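Local coordinates for protein N-glycosylase/DNA lyase (Methanocaldococcus jannaschii, PDB 3FHF) that belongs to the helix-hairpin-helix superfamily of DNA glycosylases and is built almost wholly from helices and the loops that join them, at residues A[35-40]-A[108-113]; A[104-109]-A[123-128]; A[133-138]-A[174-179]; A[141-146]-A[150-155]. All coordinates share one frame; numbering follows the deposited sequence.

Contact 1: A[35-40]-A[108-113]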
loop_
_atom_site.group_PDB
_atom_site.type_symbol
_atom_site.label_atom_id
_atom_site.label_comp_id
_atom_site.label_asym_id
_atom_site.label_seq_id
_atom_site.Cartn_x
_atom_site.Cartn_y
_atom_site.Cartn_z
ATOM N N SER A 35 -1.374 15.068 -1.750
ATOM C CA SER A 35 -1.184 16.201 -0.855
ATOM C C SER A 35 0.011 16.011 0.088
ATOM O O SER A 35 0.500 16.973 0.680
ATOM C CB SER A 35 -2.464 16.482 -0.053
ATOM O OG SER A 35 -2.653 15.559 1.007
ATOM N N PHE A 36 0.494 14.779 0.225
ATOM C CA PHE A 36 1.642 14.535 1.093
ATOM C C PHE A 36 2.887 15.276 0.622
ATOM O O PHE A 36 3.834 15.460 1.386
ATOM C CB PHE A 36 1.924 13.033 1.206
ATOM C CG PHE A 36 1.154 12.370 2.307
ATOM C CD1 PHE A 36 1.735 12.173 3.557
ATOM C CD2 PHE A 36 -0.176 12.014 2.119
ATOM C CE1 PHE A 36 1.000 11.636 4.607
ATOM C CE2 PHE A 36 -0.921 11.476 3.162
ATOM C CZ PHE A 36 -0.335 11.286 4.411
ATOM N N LYS A 37 2.890 15.717 -0.629
ATOM C CA LYS A 37 4.041 16.448 -1.132
ATOM C C LYS A 37 4.204 17.719 -0.290
ATOM O O LYS A 37 5.301 18.255 -0.163
ATOM C CB LYS A 37 3.850 16.811 -2.609
ATOM C CG LYS A 37 5.154 17.116 -3.338
ATOM C CD LYS A 37 5.770 18.421 -2.866
ATOM C CE LYS A 37 7.254 18.495 -3.177
ATOM N NZ LYS A 37 8.024 17.592 -2.279
ATOM N N ASN A 38 3.109 18.180 0.305
ATOM C CA ASN A 38 3.138 19.383 1.130
ATOM C C ASN A 38 3.182 19.114 2.632
ATOM O O ASN A 38 3.327 20.043 3.427
ATOM C CB ASN A 38 1.927 20.260 0.812
ATOM C CG ASN A 38 1.874 20.662 -0.642
ATOM O OD1 ASN A 38 2.854 21.164 -1.192
ATOM N ND2 ASN A 38 0.727 20.442 -1.278
ATOM N N LYS A 39 3.058 17.854 3.027
ATOM C CA LYS A 39 3.081 17.505 4.443
ATOM C C LYS A 39 4.508 17.343 4.972
ATOM O O LYS A 39 5.443 17.169 4.204
ATOM C CB LYS A 39 2.266 16.230 4.685
ATOM C CG LYS A 39 0.765 16.423 4.497
ATOM C CD LYS A 39 -0.004 15.135 4.757
ATOM C CE LYS A 39 -1.507 15.364 4.714
ATOM N NZ LYS A 39 -1.915 16.045 3.459
ATOM N N SER A 40 4.655 17.395 6.291
ATOM C CA SER A 40 5.964 17.302 6.935
ATOM C C SER A 40 6.525 15.892 7.088
ATOM O O SER A 40 5.815 14.897 6.913
ATOM C CB SER A 40 5.889 17.924 8.320
ATOM O OG SER A 40 5.172 17.064 9.194
ATOM N N ASN A 108 13.120 11.300 9.329
ATOM C CA ASN A 108 12.995 12.339 8.314
ATOM C C ASN A 108 12.845 11.594 6.986
ATOM O O ASN A 108 13.551 11.854 6.018
ATOM C CB ASN A 108 14.236 13.231 8.315
ATOM C CG ASN A 108 15.510 12.470 8.005
ATOM O OD1 ASN A 108 15.717 11.353 8.490
ATOM N ND2 ASN A 108 16.385 13.082 7.208
ATOM N N ILE A 109 11.893 10.664 6.974
ATOM C CA ILE A 109 11.632 9.807 5.827
ATOM C C ILE A 109 11.242 10.535 4.537
ATOM O O ILE A 109 11.509 10.042 3.444
ATOM C CB ILE A 109 10.564 8.725 6.212
ATOM C CG1 ILE A 109 10.604 7.573 5.210
ATOM C CG2 ILE A 109 9.161 9.345 6.291
ATOM C CD1 ILE A 109 11.960 6.864 5.148
ATOM N N LYS A 110 10.624 11.709 4.642
ATOM C CA LYS A 110 10.258 12.439 3.431
ATOM C C LYS A 110 11.513 12.932 2.706
ATOM O O LYS A 110 11.657 12.743 1.501
ATOM C CB LYS A 110 9.343 13.627 3.763
ATOM C CG LYS A 110 8.948 14.444 2.535
ATOM C CD LYS A 110 8.008 15.586 2.882
ATOM C CE LYS A 110 7.685 16.417 1.641
ATOM N NZ LYS A 110 6.732 17.529 1.931
ATOM N N ASP A 111 12.429 13.561 3.437
ATOM C CA ASP A 111 13.658 14.056 2.823
ATOM C C ASP A 111 14.474 12.918 2.212
ATOM O O ASP A 111 15.069 13.078 1.154
ATOM C CB ASP A 111 14.512 14.798 3.852
ATOM C CG ASP A 111 13.775 15.952 4.488
ATOM O OD1 ASP A 111 13.041 16.658 3.765
ATOM O OD2 ASP A 111 13.936 16.155 5.706
ATOM N N ILE A 112 14.502 11.774 2.887
ATOM C CA ILE A 112 15.238 10.620 2.386
ATOM C C ILE A 112 14.600 10.102 1.098
ATOM O O ILE A 112 15.276 9.928 0.084
ATOM C CB ILE A 112 15.240 9.458 3.407
ATOM C CG1 ILE A 112 16.025 9.853 4.659
ATOM C CG2 ILE A 112 15.841 8.207 2.766
ATOM C CD1 ILE A 112 15.858 8.879 5.828
ATOM N N VAL A 113 13.297 9.844 1.149
ATOM C CA VAL A 113 12.581 9.331 -0.019
ATOM C C VAL A 113 12.666 10.252 -1.241
ATOM O O VAL A 113 12.871 9.786 -2.361
ATOM C CB VAL A 113 11.083 9.056 0.327
ATOM C CG1 VAL A 113 10.263 8.830 -0.943
ATOM C CG2 VAL A 113 10.983 7.824 1.221
#

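Contact 2: A[104-109]-A[123-128]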
loop_
_atom_site.group_PDB
_atom_site.type_symbol
_atom_site.label_atom_id
_atom_site.label_comp_id
_atom_site.label_asym_id
_atom_site.label_seq_id
_atom_site.Cartn_x
_atom_site.Cartn_y
_atom_site.Cartn_z
ATOM N N ARG A 104 12.738 4.750 13.558
ATOM C CA ARG A 104 12.936 6.129 13.980
ATOM C C ARG A 104 14.261 6.748 13.548
ATOM O O ARG A 104 14.384 7.972 13.506
ATOM C CB ARG A 104 12.769 6.236 15.495
ATOM C CG ARG A 104 11.326 6.061 15.935
ATOM C CD ARG A 104 11.183 6.048 17.441
ATOM N NE ARG A 104 9.795 5.829 17.842
ATOM C CZ ARG A 104 9.405 5.678 19.104
ATOM N NH1 ARG A 104 10.299 5.721 20.084
ATOM N NH2 ARG A 104 8.121 5.493 19.386
ATOM N N ARG A 105 15.248 5.922 13.216
ATOM C CA ARG A 105 16.529 6.470 12.782
ATOM C C ARG A 105 16.392 7.108 11.401
ATOM O O ARG A 105 17.298 7.806 10.938
ATOM C CB ARG A 105 17.618 5.385 12.773
ATOM C CG ARG A 105 17.408 4.226 11.817
ATOM C CD ARG A 105 18.448 3.155 12.103
ATOM N NE ARG A 105 18.500 2.094 11.102
ATOM C CZ ARG A 105 17.506 1.253 10.832
ATOM N NH1 ARG A 105 16.358 1.338 11.484
ATOM N NH2 ARG A 105 17.667 0.319 9.907
ATOM N N PHE A 106 15.242 6.868 10.766
ATOM C CA PHE A 106 14.921 7.412 9.447
ATOM C C PHE A 106 13.677 8.310 9.555
ATOM O O PHE A 106 12.960 8.500 8.569
ATOM C CB PHE A 106 14.610 6.278 8.453
ATOM C CG PHE A 106 15.760 5.326 8.209
ATOM C CD1 PHE A 106 16.966 5.779 7.688
ATOM C CD2 PHE A 106 15.624 3.967 8.480
ATOM C CE1 PHE A 106 18.018 4.888 7.440
ATOM C CE2 PHE A 106 16.672 3.072 8.235
ATOM C CZ PHE A 106 17.868 3.536 7.716
ATOM N N LYS A 107 13.425 8.862 10.742
ATOM C CA LYS A 107 12.239 9.693 10.947
ATOM C C LYS A 107 12.038 10.810 9.924
ATOM O O LYS A 107 10.907 11.233 9.684
ATOM C CB LYS A 107 12.209 10.272 12.372
ATOM C CG LYS A 107 13.280 11.294 12.704
ATOM C CD LYS A 107 13.019 11.889 14.088
ATOM C CE LYS A 107 14.072 12.912 14.483
ATOM N NZ LYS A 107 15.408 12.284 14.639
ATOM N N ASN A 108 13.120 11.300 9.329
ATOM C CA ASN A 108 12.995 12.339 8.314
ATOM C C ASN A 108 12.845 11.594 6.986
ATOM O O ASN A 108 13.551 11.854 6.018
ATOM C CB ASN A 108 14.236 13.231 8.315
ATOM C CG ASN A 108 15.510 12.470 8.005
ATOM O OD1 ASN A 108 15.717 11.353 8.490
ATOM N ND2 ASN A 108 16.385 13.082 7.208
ATOM N N ILE A 109 11.893 10.664 6.974
ATOM C CA ILE A 109 11.632 9.807 5.827
ATOM C C ILE A 109 11.242 10.535 4.537
ATOM O O ILE A 109 11.509 10.042 3.444
ATOM C CB ILE A 109 10.564 8.725 6.212
ATOM C CG1 ILE A 109 10.604 7.573 5.210
ATOM C CG2 ILE A 109 9.161 9.345 6.291
ATOM C CD1 ILE A 109 11.960 6.864 5.148
ATOM N N ARG A 123 12.006 2.672 -3.197
ATOM C CA ARG A 123 11.409 1.435 -2.698
ATOM C C ARG A 123 12.500 0.459 -2.268
ATOM O O ARG A 123 12.387 -0.195 -1.225
ATOM C CB ARG A 123 10.538 0.781 -3.773
ATOM C CG ARG A 123 9.888 -0.525 -3.304
ATOM C CD ARG A 123 8.732 -0.959 -4.193
ATOM N NE ARG A 123 9.134 -1.161 -5.577
ATOM C CZ ARG A 123 8.292 -1.431 -6.567
ATOM N NH1 ARG A 123 6.988 -1.542 -6.329
ATOM N NH2 ARG A 123 8.749 -1.564 -7.804
ATOM N N GLU A 124 13.555 0.369 -3.076
ATOM C CA GLU A 124 14.683 -0.516 -2.781
ATOM C C GLU A 124 15.282 -0.164 -1.422
ATOM O O GLU A 124 15.640 -1.044 -0.638
ATOM C CB GLU A 124 15.774 -0.384 -3.856
ATOM C CG GLU A 124 15.417 -0.936 -5.238
ATOM C CD GLU A 124 16.518 -0.684 -6.266
ATOM O OE1 GLU A 124 17.704 -0.754 -5.889
ATOM O OE2 GLU A 124 16.204 -0.426 -7.451
ATOM N N PHE A 125 15.412 1.131 -1.147
ATOM C CA PHE A 125 15.964 1.559 0.131
ATOM C C PHE A 125 15.051 1.176 1.292
ATOM O O PHE A 125 15.517 0.712 2.341
ATOM C CB PHE A 125 16.195 3.071 0.148
ATOM C CG PHE A 125 16.169 3.658 1.525
ATOM C CD1 PHE A 125 15.022 4.285 2.005
ATOM C CD2 PHE A 125 17.265 3.518 2.372
ATOM C CE1 PHE A 125 14.961 4.764 3.314
ATOM C CE2 PHE A 125 17.217 3.990 3.681
ATOM C CZ PHE A 125 16.060 4.615 4.156
ATOM N N LEU A 126 13.750 1.381 1.111
ATOM C CA LEU A 126 12.784 1.066 2.158
ATOM C C LEU A 126 12.829 -0.413 2.521
ATOM O O LEU A 126 12.884 -0.778 3.702
ATOM C CB LEU A 126 11.367 1.461 1.713
ATOM C CG LEU A 126 11.127 2.968 1.535
ATOM C CD1 LEU A 126 9.789 3.197 0.830
ATOM C CD2 LEU A 126 11.147 3.657 2.900
ATOM N N VAL A 127 12.811 -1.269 1.508
ATOM C CA VAL A 127 12.841 -2.705 1.754
ATOM C C VAL A 127 14.127 -3.160 2.450
ATOM O O VAL A 127 14.081 -3.816 3.489
ATOM C CB VAL A 127 12.689 -3.496 0.436
ATOM C CG1 VAL A 127 12.717 -4.995 0.721
ATOM C CG2 VAL A 127 11.381 -3.109 -0.251
ATOM N N ARG A 128 15.272 -2.783 1.888
ATOM C CA ARG A 128 16.574 -3.181 2.428
ATOM C C ARG A 128 16.964 -2.659 3.815
ATOM O O ARG A 128 17.632 -3.360 4.578
ATOM C CB ARG A 128 17.671 -2.788 1.435
ATOM C CG ARG A 128 17.602 -3.510 0.103
ATOM C CD ARG A 128 18.014 -4.959 0.257
ATOM N NE ARG A 128 19.423 -5.083 0.627
ATOM C CZ ARG A 128 19.984 -6.213 1.047
ATOM N NH1 ARG A 128 19.249 -7.316 1.157
ATOM N NH2 ARG A 128 21.278 -6.246 1.348
#

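Contact 3: A[133-138]-A[174-179]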
loop_
_atom_site.group_PDB
_atom_site.type_symbol
_atom_site.label_atom_id
_atom_site.label_comp_id
_atom_site.label_asym_id
_atom_site.label_seq_id
_atom_site.Cartn_x
_atom_site.Cartn_y
_atom_site.Cartn_z
ATOM N N ILE A 133 9.332 -3.908 6.703
ATOM C CA ILE A 133 8.909 -3.363 5.415
ATOM C C ILE A 133 9.397 -4.213 4.251
ATOM O O ILE A 133 10.588 -4.218 3.952
ATOM C CB ILE A 133 9.462 -1.933 5.181
ATOM C CG1 ILE A 133 8.941 -0.967 6.245
ATOM C CG2 ILE A 133 9.081 -1.458 3.773
ATOM C CD1 ILE A 133 7.486 -0.611 6.109
ATOM N N GLY A 134 8.476 -4.917 3.595
ATOM C CA GLY A 134 8.826 -5.720 2.435
ATOM C C GLY A 134 8.403 -4.956 1.188
ATOM O O GLY A 134 8.000 -3.789 1.295
ATOM N N TYR A 135 8.473 -5.580 0.012
ATOM C CA TYR A 135 8.080 -4.873 -1.208
ATOM C C TYR A 135 6.623 -4.429 -1.204
ATOM O O TYR A 135 6.296 -3.354 -1.722
ATOM C CB TYR A 135 8.373 -5.706 -2.465
ATOM C CG TYR A 135 9.767 -5.455 -3.001
ATOM C CD1 TYR A 135 10.869 -6.128 -2.475
ATOM C CD2 TYR A 135 9.996 -4.460 -3.954
ATOM C CE1 TYR A 135 12.169 -5.812 -2.877
ATOM C CE2 TYR A 135 11.293 -4.133 -4.360
ATOM C CZ TYR A 135 12.371 -4.811 -3.814
ATOM O OH TYR A 135 13.651 -4.469 -4.183
ATOM N N LYS A 136 5.748 -5.235 -0.615
ATOM C CA LYS A 136 4.336 -4.868 -0.565
ATOM C C LYS A 136 4.130 -3.648 0.327
ATOM O O LYS A 136 3.426 -2.712 -0.062
ATOM C CB LYS A 136 3.491 -6.031 -0.052
ATOM C CG LYS A 136 1.977 -5.768 -0.021
ATOM C CD LYS A 136 1.551 -4.884 1.148
ATOM C CE LYS A 136 0.036 -4.829 1.280
ATOM N NZ LYS A 136 -0.383 -3.895 2.354
ATOM N N GLU A 137 4.736 -3.659 1.515
ATOM C CA GLU A 137 4.602 -2.547 2.450
ATOM C C GLU A 137 5.224 -1.252 1.945
ATOM O O GLU A 137 4.682 -0.168 2.172
ATOM C CB GLU A 137 5.217 -2.891 3.807
ATOM C CG GLU A 137 4.451 -3.948 4.584
ATOM C CD GLU A 137 4.769 -5.368 4.139
ATOM O OE1 GLU A 137 4.056 -6.290 4.587
ATOM O OE2 GLU A 137 5.724 -5.564 3.356
ATOM N N ALA A 138 6.364 -1.372 1.270
ATOM C CA ALA A 138 7.067 -0.222 0.727
ATOM C C ALA A 138 6.234 0.420 -0.382
ATOM O O ALA A 138 6.133 1.643 -0.470
ATOM C CB ALA A 138 8.428 -0.657 0.176
ATOM N N LEU A 174 7.397 -13.427 -2.117
ATOM C CA LEU A 174 7.709 -12.619 -3.285
ATOM C C LEU A 174 9.120 -12.064 -3.257
ATOM O O LEU A 174 9.433 -11.182 -2.458
ATOM C CB LEU A 174 6.731 -11.450 -3.381
ATOM C CG LEU A 174 5.250 -11.787 -3.525
ATOM C CD1 LEU A 174 4.420 -10.554 -3.209
ATOM C CD2 LEU A 174 4.976 -12.289 -4.933
ATOM N N SER A 175 9.977 -12.580 -4.126
ATOM C CA SER A 175 11.339 -12.079 -4.198
ATOM C C SER A 175 11.235 -10.790 -5.007
ATOM O O SER A 175 10.235 -10.574 -5.698
ATOM C CB SER A 175 12.238 -13.068 -4.933
ATOM O OG SER A 175 11.862 -13.157 -6.295
ATOM N N ARG A 176 12.249 -9.936 -4.921
ATOM C CA ARG A 176 12.235 -8.689 -5.673
ATOM C C ARG A 176 11.866 -8.993 -7.117
ATOM O O ARG A 176 10.983 -8.362 -7.697
ATOM C CB ARG A 176 13.614 -8.021 -5.629
ATOM C CG ARG A 176 13.753 -6.828 -6.567
ATOM C CD ARG A 176 15.175 -6.285 -6.571
ATOM N NE ARG A 176 15.381 -5.275 -7.609
ATOM C CZ ARG A 176 14.832 -4.063 -7.599
ATOM N NH1 ARG A 176 14.041 -3.694 -6.601
ATOM N NH2 ARG A 176 15.072 -3.221 -8.594
ATOM N N ARG A 177 12.547 -9.981 -7.683
ATOM C CA ARG A 177 12.325 -10.393 -9.061
ATOM C C ARG A 177 10.875 -10.734 -9.372
ATOM O O ARG A 177 10.344 -10.326 -10.402
ATOM C CB ARG A 177 13.198 -11.608 -9.385
ATOM C CG ARG A 177 12.996 -12.167 -10.788
ATOM C CD ARG A 177 13.631 -13.542 -10.925
ATOM N NE ARG A 177 13.091 -14.477 -9.942
ATOM C CZ ARG A 177 11.825 -14.876 -9.904
ATOM N NH1 ARG A 177 10.956 -14.426 -10.801
ATOM N NH2 ARG A 177 11.422 -15.714 -8.961
ATOM N N LYS A 178 10.244 -11.499 -8.490
ATOM C CA LYS A 178 8.862 -11.911 -8.704
ATOM C C LYS A 178 7.892 -10.752 -8.506
ATOM O O LYS A 178 6.877 -10.655 -9.193
ATOM C CB LYS A 178 8.498 -13.047 -7.745
ATOM C CG LYS A 178 7.142 -13.687 -8.021
ATOM C CD LYS A 178 7.099 -14.318 -9.407
ATOM C CE LYS A 178 5.761 -15.003 -9.668
ATOM N NZ LYS A 178 5.712 -15.660 -11.012
ATOM N N TYR A 179 8.209 -9.873 -7.564
ATOM C CA TYR A 179 7.339 -8.740 -7.296
ATOM C C TYR A 179 7.279 -7.829 -8.512
ATOM O O TYR A 179 6.198 -7.455 -8.960
ATOM C CB TYR A 179 7.827 -7.966 -6.065
ATOM C CG TYR A 179 6.774 -7.050 -5.479
ATOM C CD1 TYR A 179 6.493 -5.812 -6.058
ATOM C CD2 TYR A 179 6.029 -7.441 -4.366
ATOM C CE1 TYR A 179 5.488 -4.981 -5.541
ATOM C CE2 TYR A 179 5.021 -6.617 -3.840
ATOM C CZ TYR A 179 4.759 -5.388 -4.433
ATOM O OH TYR A 179 3.760 -4.575 -3.914
#

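Contact 4: A[141-146]-A[150-155]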
loop_
_atom_site.group_PDB
_atom_site.type_symbol
_atom_site.label_atom_id
_atom_site.label_comp_id
_atom_site.label_asym_id
_atom_site.label_seq_id
_atom_site.Cartn_x
_atom_site.Cartn_y
_atom_site.Cartn_z
ATOM N N PHE A 141 3.226 2.191 1.108
ATOM C CA PHE A 141 3.657 3.463 1.679
ATOM C C PHE A 141 3.855 4.528 0.594
ATOM O O PHE A 141 3.325 5.629 0.692
ATOM C CB PHE A 141 4.963 3.263 2.460
ATOM C CG PHE A 141 5.640 4.550 2.860
ATOM C CD1 PHE A 141 5.041 5.418 3.768
ATOM C CD2 PHE A 141 6.861 4.902 2.307
ATOM C CE1 PHE A 141 5.655 6.626 4.120
ATOM C CE2 PHE A 141 7.492 6.116 2.655
ATOM C CZ PHE A 141 6.881 6.975 3.563
ATOM N N LEU A 142 4.613 4.189 -0.444
ATOM C CA LEU A 142 4.870 5.131 -1.524
ATOM C C LEU A 142 3.584 5.578 -2.220
ATOM O O LEU A 142 3.436 6.753 -2.586
ATOM C CB LEU A 142 5.851 4.519 -2.522
ATOM C CG LEU A 142 7.265 4.328 -1.948
ATOM C CD1 LEU A 142 8.118 3.571 -2.937
ATOM C CD2 LEU A 142 7.897 5.691 -1.633
ATOM N N ARG A 143 2.652 4.649 -2.398
ATOM C CA ARG A 143 1.367 4.981 -3.021
ATOM C C ARG A 143 0.636 5.980 -2.107
ATOM O O ARG A 143 0.128 7.017 -2.561
ATOM C CB ARG A 143 0.511 3.712 -3.182
ATOM C CG ARG A 143 -0.705 3.827 -4.145
ATOM C CD ARG A 143 -1.849 4.654 -3.550
ATOM N NE ARG A 143 -2.392 4.039 -2.340
ATOM C CZ ARG A 143 -3.239 3.014 -2.336
ATOM N NH1 ARG A 143 -3.652 2.490 -3.481
ATOM N NH2 ARG A 143 -3.664 2.504 -1.188
ATOM N N ASN A 144 0.601 5.672 -0.814
ATOM C CA ASN A 144 -0.098 6.519 0.140
ATOM C C ASN A 144 0.476 7.926 0.340
ATOM O O ASN A 144 -0.207 8.803 0.873
ATOM C CB ASN A 144 -0.252 5.770 1.473
ATOM C CG ASN A 144 -1.353 4.714 1.409
ATOM O OD1 ASN A 144 -1.801 4.349 0.329
ATOM N ND2 ASN A 144 -1.789 4.230 2.561
ATOM N N VAL A 145 1.711 8.154 -0.101
ATOM C CA VAL A 145 2.290 9.481 0.014
ATOM C C VAL A 145 2.417 10.152 -1.345
ATOM O O VAL A 145 3.162 11.113 -1.501
ATOM C CB VAL A 145 3.666 9.472 0.748
ATOM C CG1 VAL A 145 3.476 8.941 2.169
ATOM C CG2 VAL A 145 4.690 8.654 -0.023
ATOM N N GLY A 146 1.705 9.623 -2.339
ATOM C CA GLY A 146 1.709 10.259 -3.645
ATOM C C GLY A 146 2.353 9.679 -4.888
ATOM O O GLY A 146 2.304 10.328 -5.934
ATOM N N VAL A 150 3.689 2.193 -8.563
ATOM C CA VAL A 150 4.066 1.003 -7.805
ATOM C C VAL A 150 2.805 0.243 -7.403
ATOM O O VAL A 150 1.830 0.820 -6.896
ATOM C CB VAL A 150 4.879 1.328 -6.530
ATOM C CG1 VAL A 150 6.243 1.865 -6.914
ATOM C CG2 VAL A 150 4.129 2.325 -5.664
ATOM N N ALA A 151 2.827 -1.060 -7.639
ATOM C CA ALA A 151 1.696 -1.914 -7.309
ATOM C C ALA A 151 1.829 -2.416 -5.884
ATOM O O ALA A 151 2.940 -2.625 -5.392
ATOM C CB ALA A 151 1.634 -3.102 -8.277
ATOM N N ILE A 152 0.684 -2.597 -5.230
ATOM C CA ILE A 152 0.622 -3.112 -3.870
ATOM C C ILE A 152 0.098 -4.523 -4.076
ATOM O O ILE A 152 -1.103 -4.735 -4.222
ATOM C CB ILE A 152 -0.385 -2.322 -3.013
ATOM C CG1 ILE A 152 -0.008 -0.836 -3.014
ATOM C CG2 ILE A 152 -0.398 -2.863 -1.596
ATOM C CD1 ILE A 152 -1.095 0.077 -2.455
ATOM N N ILE A 153 1.007 -5.486 -4.087
ATOM C CA ILE A 153 0.641 -6.866 -4.342
ATOM C C ILE A 153 0.354 -7.641 -3.064
ATOM O O ILE A 153 1.252 -8.188 -2.436
ATOM C CB ILE A 153 1.756 -7.548 -5.171
ATOM C CG1 ILE A 153 2.047 -6.693 -6.413
ATOM C CG2 ILE A 153 1.335 -8.947 -5.596
ATOM C CD1 ILE A 153 3.150 -7.252 -7.321
ATOM N N ASP A 154 -0.923 -7.661 -2.692
ATOM C CA ASP A 154 -1.403 -8.346 -1.494
ATOM C C ASP A 154 -1.853 -9.768 -1.821
ATOM O O ASP A 154 -1.915 -10.155 -2.983
ATOM C CB ASP A 154 -2.596 -7.588 -0.910
ATOM C CG ASP A 154 -3.693 -7.370 -1.933
ATOM O OD1 ASP A 154 -3.679 -6.318 -2.602
ATOM O OD2 ASP A 154 -4.558 -8.259 -2.088
ATOM N N ARG A 155 -2.205 -10.522 -0.782
ATOM C CA ARG A 155 -2.645 -11.902 -0.945
ATOM C C ARG A 155 -3.971 -12.047 -1.693
ATOM O O ARG A 155 -4.265 -13.111 -2.234
ATOM C CB ARG A 155 -2.753 -12.583 0.428
ATOM C CG ARG A 155 -3.840 -12.031 1.351
ATOM C CD ARG A 155 -3.822 -12.763 2.701
ATOM N NE ARG A 155 -4.941 -12.397 3.571
ATOM C CZ ARG A 155 -5.141 -11.184 4.081
ATOM N NH1 ARG A 155 -4.297 -10.196 3.814
ATOM N NH2 ARG A 155 -6.189 -10.957 4.863
#

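Contact 1: A[35-40]-A[108-113]
K110 reaches from the first turn of its helix across to the 35-40 loop and puts its ammonium between two backbone carbonyls, those of K37 and K39. From CB outward the chain already heads for the loop, and with CG anti to the backbone N (chi1 179°) and every later torsion close to 180° the side chain runs straight as a rod. CD is the first atom to graze the loop, 3.3 Å from K39 O. CE comes next, between the two acceptors, and NZ ends the run with hydrogen bonds of 2.6 Å to K37 O and 2.6 Å to K39 O. The two are not alike: NZ lies in the carbonyl plane of K39 but well above that of K37. The side chain of K37 crosses that of K110 at about a right angle, with K37 NZ 4.1 Å from K110 CE; its positive charge is answered by E114 in a salt bridge. K39 leads the other way, its NZ hydrogen-bonded to S35 OG at 2.6 Å. The contact lies on the surface: it ties the loop between helices 22-34 and 41-54 to the start of helix 109-115, and W44 of helix 41-54 touches the K110 side chain.

Contact 2: A[104-109]-A[123-128]
F125 drives the edge of its ring at the face of F106, a T-shaped pair with the planes at 88° and the centroids of the F106 and F125 rings 5.2 Å apart. The two side chains come from opposite directions. F125 CZ does the closest touching, 3.8 Å from F106 CD1 and displaced from the centre of the F106 ring toward its rim, while F125 CE2 lies 3.9 Å from F106 CE1. Beside this pair the packing continues inward through one methyl: I109, its CG1 turned anti to the backbone N (chi1 -162°), places CD1 near the plane of the F125 ring, 4.1 Å from F125 CE1, and 4.0 Å from L126 CD2. I109 and L126 are buried, and F141 of helix 135-144 closes in on both. I112 leans on both phenylalanines as well.

The other face of F106 is the solvent side, and more polar. R105, exposed to solvent, folds back so that its CG lies over that face, and F106 CE2 sits over the centre of the R105 guanidinium, whose plane is tilted well away from that of the ring; R105 NH1 bonds L102 O. Everything crossing between 104-109 and 123-128 is apolar: the attraction across this contact is dispersion plus the weak electrostatics of a T-shaped ring pair, with no polar bond between the segments to fix the register.

Contact 3: A[133-138]-A[174-179]
Y135 and R176 supply the one hydrogen bond between the segments: R176 NH1 donates to Y135 OH over 2.6 Å, with an N-H...O angle of 145° and the phenol oxygen close to the guanidinium plane. The arginine chain, extended from CG to NE, runs obliquely across the end of the phenol, with R176 CG 3.4 Å from Y135 OH; R176 CA lies over one face of the ring, near its rim. A long, weak ion pair to E124 is a second polar link of the same guanidinium.

Apolar and CH-pi contacts form the second group. Y179, its ring thrown toward the other helix by a chi1 of -163°, takes Y135 CB over its face, 3.5 Å from Y179 CD2. The planes of the two tyrosine rings are 39° apart. Further out, Y179 OH passes 3.4 Å from K136 CA, while it is hydrogen-bonded with A151 O and I153 N.

Capping makes the third. S175 OG accepts from K178 N at 3.2 Å to start one helix; at the other, G134 N, at the N-cap, bonds E137 OE2 at 2.8 Å, from above the carboxylate plane. I133 and G134 enter helix 135-144 from the short turn after helix 119-129. Helix 135-144 is probably, judging by family and sequence, the second helix of the helix-hairpin-helix motif, and the start of helix 176-192 packs against its first turn.

Contact 4: A[141-146]-A[150-155]
R143 and I152 meet with their side chains at about a right angle, the isoleucine's terminal methyl lying over one face of the guanidinium: I152 CD1 is 3.6 Å from R143 CZ, shifted toward the rim of the flat group. The arginine gets there by doubling back, bent at both chi2 (-73°) and chi3 (-63°). The guanidinium grips N144 OD1 side-on, in its own plane, through R143 NE at 2.8 Å and R143 NH2 at 3.0 Å, which fixes its rotation; NH1 forms a salt bridge with D201. The buried positive charge is probably balanced by the carboxylate and the amide oxygen, while the methyl packs on one face. V150, which buries about as much as either, turns its CB toward the helix and lays CG2 4.2 Å from L142 CB and 4.3 Å from R143 N. The helix stops just beyond, in a Schellman motif with G146 at positive phi, which lets the chain turn back past its own last turn. Around this the fold closes on several sides: R123 of helix 119-129 touches both L142 and V150, helix 176-192 packs on V150, A151 and I153, and helix 197-209 brings D201 to R143 and I152.

How the contacts relate
Contact 4 lies close to the centre of the chain and contact 1 out at the surface; contacts 2 and 3 are partly buried. Chemistry differs from place to place: lysine-to-carbonyl bonds outside, an apolar contact of a T-shaped phenylalanine pair and aliphatic methyls in contact 2, a mixed tyrosine-arginine interface in contact 3, and an enclosed arginine in contact 4. Contacts 1 and 2 share I109, and I112 packs from one to F106 and F125 of the other. Contacts 3 and 4 both use helix 135-144, 4 nested in the loop closed by 3, and Y179 OH bridges them. R123 of contact 2 packs on Y135 and L142, linking both to helix 119-129.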